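Local atomic coordinates of lipoxygenase (Cyanothece sp., PDB entry 5EK8), a protein that is a non-heme iron 9R-lipoxygenase, probably inserting molecular oxygen into polyunsaturated fatty acids. Residues Leu304-Pro316 / Leu325-Trp339. Sequence-based numbering, arbitrary orientation.
Sequences LFPTMITIQSRYP and LKDREVYTPNDGEKW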
loop_
_atom_site.group_PDB
_atom_site.type_symbol
_atom_site.label_atom_id
_atom_site.label_comp_id
_atom_site.label_asym_id
_atom_site.label_seq_id
_atom_site.Cartn_x
_atom_site.Cartn_y
_atom_site.Cartn_z
ATOM N N LEU A 304 -19.777 -19.169 -15.860
ATOM C CA LEU A 304 -19.262 -18.268 -16.883
ATOM C C LEU A 304 -18.335 -18.998 -17.848
ATOM O O LEU A 304 -17.320 -19.554 -17.441
ATOM C CB LEU A 304 -18.522 -17.091 -16.240
ATOM C CG LEU A 304 -19.344 -15.878 -15.809
ATOM C CD1 LEU A 304 -18.458 -14.885 -15.084
ATOM C CD2 LEU A 304 -20.006 -15.228 -17.019
ATOM N N PHE A 305 -18.694 -18.992 -19.128
ATOM C CA PHE A 305 -17.866 -19.587 -20.168
ATOM C C PHE A 305 -17.336 -18.497 -21.091
ATOM O O PHE A 305 -18.063 -17.561 -21.417
ATOM C CB PHE A 305 -18.663 -20.615 -20.979
ATOM C CG PHE A 305 -19.410 -21.611 -20.136
ATOM C CD1 PHE A 305 -18.829 -22.825 -19.797
ATOM C CD2 PHE A 305 -20.691 -21.337 -19.683
ATOM C CE1 PHE A 305 -19.510 -23.741 -19.022
ATOM C CE2 PHE A 305 -21.374 -22.247 -18.908
ATOM C CZ PHE A 305 -20.785 -23.454 -18.577
ATOM N N PRO A 306 -16.074 -18.618 -21.529
ATOM C CA PRO A 306 -15.524 -17.630 -22.464
ATOM C C PRO A 306 -16.039 -17.850 -23.884
ATOM O O PRO A 306 -15.964 -18.965 -24.393
ATOM C CB PRO A 306 -14.018 -17.871 -22.378
ATOM C CG PRO A 306 -13.896 -19.326 -22.034
ATOM C CD PRO A 306 -15.106 -19.681 -21.203
ATOM N N THR A 307 -16.567 -16.804 -24.510
ATOM C CA THR A 307 -17.121 -16.932 -25.854
ATOM C C THR A 307 -16.115 -16.527 -26.930
ATOM O O THR A 307 -16.001 -17.198 -27.957
ATOM C CB THR A 307 -18.388 -16.095 -26.009
ATOM O OG1 THR A 307 -18.075 -14.714 -25.795
ATOM C CG2 THR A 307 -19.422 -16.533 -24.993
ATOM N N MET A 308 -15.400 -15.429 -26.703
ATOM C CA MET A 308 -14.304 -15.043 -27.589
ATOM C C MET A 308 -13.320 -14.101 -26.910
ATOM O O MET A 308 -13.561 -13.617 -25.814
ATOM C CB MET A 308 -14.832 -14.390 -28.871
ATOM C CG MET A 308 -15.478 -13.027 -28.680
ATOM S SD MET A 308 -15.895 -12.257 -30.263
ATOM C CE MET A 308 -17.025 -13.461 -30.963
ATOM N N ILE A 309 -12.193 -13.875 -27.570
ATOM C CA ILE A 309 -11.195 -12.917 -27.132
ATOM C C ILE A 309 -10.733 -12.203 -28.379
ATOM O O ILE A 309 -10.317 -12.837 -29.352
ATOM C CB ILE A 309 -9.978 -13.577 -26.424
ATOM C CG1 ILE A 309 -10.400 -14.302 -25.144
ATOM C CG2 ILE A 309 -8.902 -12.540 -26.105
ATOM C CD1 ILE A 309 -9.261 -15.006 -24.458
ATOM N N THR A 310 -10.837 -10.882 -28.367
ATOM C CA THR A 310 -10.358 -10.093 -29.481
ATOM C C THR A 310 -9.042 -9.439 -29.097
ATOM O O THR A 310 -8.848 -9.011 -27.949
ATOM C CB THR A 310 -11.376 -9.026 -29.905
ATOM O OG1 THR A 310 -11.368 -7.947 -28.960
ATOM C CG2 THR A 310 -12.763 -9.635 -29.984
ATOM N N ILE A 311 -8.134 -9.385 -30.064
ATOM C CA ILE A 311 -6.819 -8.810 -29.831
ATOM C C ILE A 311 -6.464 -7.809 -30.925
ATOM O O ILE A 311 -6.444 -8.141 -32.110
ATOM C CB ILE A 311 -5.723 -9.895 -29.763
ATOM C CG1 ILE A 311 -5.989 -10.870 -28.614
ATOM C CG2 ILE A 311 -4.354 -9.254 -29.601
ATOM C CD1 ILE A 311 -4.981 -12.011 -28.534
ATOM N N GLN A 312 -6.185 -6.577 -30.521
ATOM C CA GLN A 312 -5.759 -5.564 -31.474
ATOM C C GLN A 312 -4.427 -4.972 -31.028
ATOM O O GLN A 312 -4.353 -4.299 -30.004
ATOM C CB GLN A 312 -6.825 -4.480 -31.617
ATOM C CG GLN A 312 -6.569 -3.545 -32.766
ATOM C CD GLN A 312 -7.689 -2.565 -32.981
ATOM O OE1 GLN A 312 -7.977 -2.198 -34.113
ATOM N NE2 GLN A 312 -8.334 -2.138 -31.896
ATOM N N SER A 313 -3.376 -5.224 -31.797
ATOM C CA SER A 313 -2.025 -4.937 -31.325
ATOM C C SER A 313 -1.395 -3.702 -31.961
ATOM O O SER A 313 -1.662 -3.366 -33.115
ATOM C CB SER A 313 -1.123 -6.152 -31.567
ATOM O OG SER A 313 -1.662 -7.311 -30.958
ATOM N N ARG A 314 -0.556 -3.031 -31.180
ATOM C CA ARG A 314 0.311 -1.981 -31.683
ATOM C C ARG A 314 1.340 -2.573 -32.628
ATOM O O ARG A 314 1.807 -3.693 -32.412
ATOM C CB ARG A 314 1.018 -1.273 -30.528
ATOM C CG ARG A 314 0.074 -0.708 -29.489
ATOM C CD ARG A 314 -0.297 0.727 -29.806
ATOM N NE ARG A 314 0.646 1.664 -29.215
ATOM C CZ ARG A 314 0.416 2.350 -28.103
ATOM N NH1 ARG A 314 -0.745 2.217 -27.465
ATOM N NH2 ARG A 314 1.345 3.175 -27.639
ATOM N N TYR A 315 1.687 -1.836 -33.678
ATOM C CA TYR A 315 2.874 -2.170 -34.452
ATOM C C TYR A 315 4.060 -1.994 -33.513
ATOM O O TYR A 315 3.954 -1.268 -32.520
ATOM C CB TYR A 315 3.014 -1.282 -35.693
ATOM C CG TYR A 315 1.948 -1.508 -36.742
ATOM C CD1 TYR A 315 2.146 -2.407 -37.782
ATOM C CD2 TYR A 315 0.742 -0.817 -36.694
ATOM C CE1 TYR A 315 1.171 -2.618 -38.743
ATOM C CE2 TYR A 315 -0.240 -1.020 -37.653
ATOM C CZ TYR A 315 -0.019 -1.921 -38.674
ATOM O OH TYR A 315 -0.989 -2.130 -39.628
ATOM N N PRO A 316 5.184 -2.668 -33.799
ATOM C CA PRO A 316 6.370 -2.424 -32.973
ATOM C C PRO A 316 6.754 -0.946 -32.976
ATOM O O PRO A 316 7.226 -0.430 -31.962
ATOM C CB PRO A 316 7.447 -3.282 -33.641
ATOM C CG PRO A 316 6.688 -4.370 -34.315
ATOM C CD PRO A 316 5.399 -3.751 -34.775
ATOM N N LEU A 325 -2.719 0.993 -34.984
ATOM C CA LEU A 325 -2.929 -0.382 -34.538
ATOM C C LEU A 325 -3.061 -1.329 -35.726
ATOM O O LEU A 325 -3.558 -0.943 -36.787
ATOM C CB LEU A 325 -4.188 -0.495 -33.669
ATOM C CG LEU A 325 -4.284 0.266 -32.345
ATOM C CD1 LEU A 325 -5.661 0.089 -31.748
ATOM C CD2 LEU A 325 -3.237 -0.224 -31.373
ATOM N N LYS A 326 -2.620 -2.573 -35.543
ATOM C CA LYS A 326 -2.875 -3.630 -36.520
ATOM C C LYS A 326 -4.362 -3.981 -36.500
ATOM O O LYS A 326 -5.047 -3.698 -35.521
ATOM C CB LYS A 326 -2.028 -4.874 -36.223
ATOM C CG LYS A 326 -0.531 -4.654 -36.346
ATOM C CD LYS A 326 0.249 -5.846 -35.813
ATOM C CE LYS A 326 -0.087 -7.107 -36.586
ATOM N NZ LYS A 326 0.750 -8.259 -36.153
ATOM N N ASP A 327 -4.864 -4.587 -37.572
ATOM C CA ASP A 327 -6.271 -4.981 -37.621
ATOM C C ASP A 327 -6.624 -5.914 -36.467
ATOM O O ASP A 327 -5.891 -6.864 -36.186
ATOM C CB ASP A 327 -6.601 -5.652 -38.955
ATOM C CG ASP A 327 -6.304 -4.761 -40.148
ATOM O OD1 ASP A 327 -6.919 -3.676 -40.255
ATOM O OD2 ASP A 327 -5.462 -5.154 -40.984
ATOM N N ARG A 328 -7.736 -5.634 -35.793
ATOM C CA ARG A 328 -8.163 -6.457 -34.666
ATOM C C ARG A 328 -8.462 -7.864 -35.159
ATOM O O ARG A 328 -8.994 -8.054 -36.252
ATOM C CB ARG A 328 -9.386 -5.855 -33.961
ATOM C CG ARG A 328 -10.739 -6.318 -34.491
ATOM C CD ARG A 328 -11.862 -5.443 -33.957
ATOM N NE ARG A 328 -11.703 -5.182 -32.530
ATOM C CZ ARG A 328 -12.183 -4.108 -31.910
ATOM N NH1 ARG A 328 -11.986 -3.950 -30.606
ATOM N NH2 ARG A 328 -12.855 -3.190 -32.596
ATOM N N GLU A 329 -8.077 -8.846 -34.352
ATOM C CA GLU A 329 -8.286 -10.250 -34.662
ATOM C C GLU A 329 -9.267 -10.827 -33.658
ATOM O O GLU A 329 -9.419 -10.287 -32.556
ATOM C CB GLU A 329 -6.966 -11.019 -34.621
ATOM C CG GLU A 329 -5.791 -10.296 -35.257
ATOM C CD GLU A 329 -4.462 -10.648 -34.593
ATOM O OE1 GLU A 329 -4.484 -11.201 -33.469
ATOM O OE2 GLU A 329 -3.398 -10.371 -35.194
ATOM N N VAL A 330 -9.925 -11.919 -34.043
ATOM C CA VAL A 330 -10.945 -12.556 -33.214
ATOM C C VAL A 330 -10.632 -14.031 -32.976
ATOM O O VAL A 330 -10.275 -14.755 -33.907
ATOM C CB VAL A 330 -12.340 -12.432 -33.862
ATOM C CG1 VAL A 330 -13.406 -13.035 -32.971
ATOM C CG2 VAL A 330 -12.657 -10.979 -34.139
ATOM N N TYR A 331 -10.771 -14.479 -31.731
ATOM C CA TYR A 331 -10.456 -15.862 -31.394
ATOM C C TYR A 331 -11.537 -16.508 -30.532
ATOM O O TYR A 331 -11.925 -15.970 -29.505
ATOM C CB TYR A 331 -9.096 -15.933 -30.693
ATOM C CG TYR A 331 -7.970 -15.400 -31.550
ATOM C CD1 TYR A 331 -7.474 -16.141 -32.615
ATOM C CD2 TYR A 331 -7.419 -14.148 -31.310
ATOM C CE1 TYR A 331 -6.457 -15.653 -33.412
ATOM C CE2 TYR A 331 -6.399 -13.651 -32.104
ATOM C CZ TYR A 331 -5.922 -14.409 -33.153
ATOM O OH TYR A 331 -4.908 -13.923 -33.947
ATOM N N THR A 332 -12.015 -17.669 -30.969
ATOM C CA THR A 332 -13.039 -18.420 -30.248
ATOM C C THR A 332 -12.426 -19.680 -29.620
ATOM O O THR A 332 -11.333 -20.093 -30.010
ATOM C CB THR A 332 -14.200 -18.794 -31.189
ATOM O OG1 THR A 332 -13.740 -19.708 -32.196
ATOM C CG2 THR A 332 -14.748 -17.551 -31.850
ATOM N N PRO A 333 -13.119 -20.297 -28.642
ATOM C CA PRO A 333 -12.553 -21.470 -27.956
ATOM C C PRO A 333 -12.276 -22.687 -28.841
ATOM O O PRO A 333 -11.785 -23.690 -28.328
ATOM C CB PRO A 333 -13.627 -21.814 -26.920
ATOM C CG PRO A 333 -14.305 -20.530 -26.652
ATOM C CD PRO A 333 -14.341 -19.822 -27.971
ATOM N N ASN A 334 -12.580 -22.610 -30.132
ATOM C CA ASN A 334 -12.299 -23.722 -31.031
ATOM C C ASN A 334 -11.181 -23.396 -32.016
ATOM O O ASN A 334 -10.943 -24.138 -32.967
ATOM C CB ASN A 334 -13.564 -24.129 -31.786
ATOM C CG ASN A 334 -14.421 -22.941 -32.164
ATOM O OD1 ASN A 334 -14.130 -22.227 -33.124
ATOM N ND2 ASN A 334 -15.491 -22.722 -31.406
ATOM N N ASP A 335 -10.489 -22.288 -31.776
ATOM C CA ASP A 335 -9.398 -21.872 -32.648
ATOM C C ASP A 335 -8.062 -22.444 -32.175
ATOM O O ASP A 335 -6.999 -21.999 -32.609
ATOM C CB ASP A 335 -9.327 -20.345 -32.733
ATOM C CG ASP A 335 -10.518 -19.741 -33.462
ATOM O OD1 ASP A 335 -11.114 -20.435 -34.312
ATOM O OD2 ASP A 335 -10.854 -18.569 -33.190
ATOM N N GLY A 336 -8.131 -23.426 -31.279
ATOM C CA GLY A 336 -6.969 -24.192 -30.861
ATOM C C GLY A 336 -5.850 -23.443 -30.159
ATOM O O GLY A 336 -6.037 -22.822 -29.102
ATOM N N GLU A 337 -4.663 -23.514 -30.751
ATOM C CA GLU A 337 -3.484 -22.950 -30.116
ATOM C C GLU A 337 -3.519 -21.429 -30.169
ATOM O O GLU A 337 -2.946 -20.772 -29.307
ATOM C CB GLU A 337 -2.196 -23.482 -30.759
ATOM C CG GLU A 337 -1.713 -22.732 -31.991
ATOM C CD GLU A 337 -2.425 -23.161 -33.260
ATOM O OE1 GLU A 337 -3.408 -23.929 -33.163
ATOM O OE2 GLU A 337 -1.990 -22.741 -34.355
ATOM N N LYS A 338 -4.197 -20.865 -31.165
ATOM C CA LYS A 338 -4.331 -19.415 -31.225
ATOM C C LYS A 338 -5.325 -18.956 -30.168
ATOM O O LYS A 338 -5.236 -17.834 -29.663
ATOM C CB LYS A 338 -4.739 -18.953 -32.626
ATOM C CG LYS A 338 -3.562 -18.963 -33.598
ATOM C CD LYS A 338 -3.758 -18.029 -34.775
ATOM C CE LYS A 338 -2.415 -17.492 -35.264
ATOM N NZ LYS A 338 -1.348 -18.538 -35.238
ATOM N N TRP A 339 -6.252 -19.839 -29.813
ATOM C CA TRP A 339 -7.121 -19.602 -28.667
ATOM C C TRP A 339 -6.301 -19.590 -27.375
ATOM O O TRP A 339 -6.412 -18.661 -26.565
ATOM C CB TRP A 339 -8.227 -20.658 -28.598
ATOM C CG TRP A 339 -9.058 -20.585 -27.353
ATOM C CD1 TRP A 339 -9.193 -21.552 -26.404
ATOM C CD2 TRP A 339 -9.862 -19.480 -26.915
ATOM N NE1 TRP A 339 -10.037 -21.126 -25.407
ATOM C CE2 TRP A 339 -10.458 -19.854 -25.695
ATOM C CE3 TRP A 339 -10.139 -18.213 -27.438
ATOM C CZ2 TRP A 339 -11.313 -19.010 -24.991
ATOM C CZ3 TRP A 339 -10.987 -17.374 -26.736
ATOM C CH2 TRP A 339 -11.563 -17.776 -25.527
#
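I309 and Y331 form an antiparallel hydrogen-bonded pair, as do I311 and E329. T310 and V330 make the non-hydrogen-bonded pair between them. The register then shifts by one, and K326 N bonds to S313 O at 2.7 Å.

The Q312 side chain is extended, its CG anti to the backbone N (chi1 -169°), and reaches across residues 325-328. Q312 CB meets R328 CB at 3.7 Å. Q312 CG lies 3.2 Å from K326 O. Q312 CD sits between L325 CD1 and R328 CB. OE1 lies near K326 O and R328 N. At the tip, NE2 touches L325 CD1 and lies over one face of the R328 guanidinium, the amide and guanidinium planes 25° apart. R328 NH1 also forms a salt bridge with E294.

K326 CG sits over the Y315 ring centre in a CH-pi contact, 3.6 Å from the centroid. Y331 OH gives a 2.8 Å bond to E329 OE1, from above the carboxylate plane. I309 CG1 packs on W339 CZ3 at 3.5 Å.

The short strand 329-331 forms one outer edge of an antiparallel sheet. Strand 303-313 separates it from strand 291-300. I309 and I311 also touch helix 337-377, and I309 meets helix 247-256.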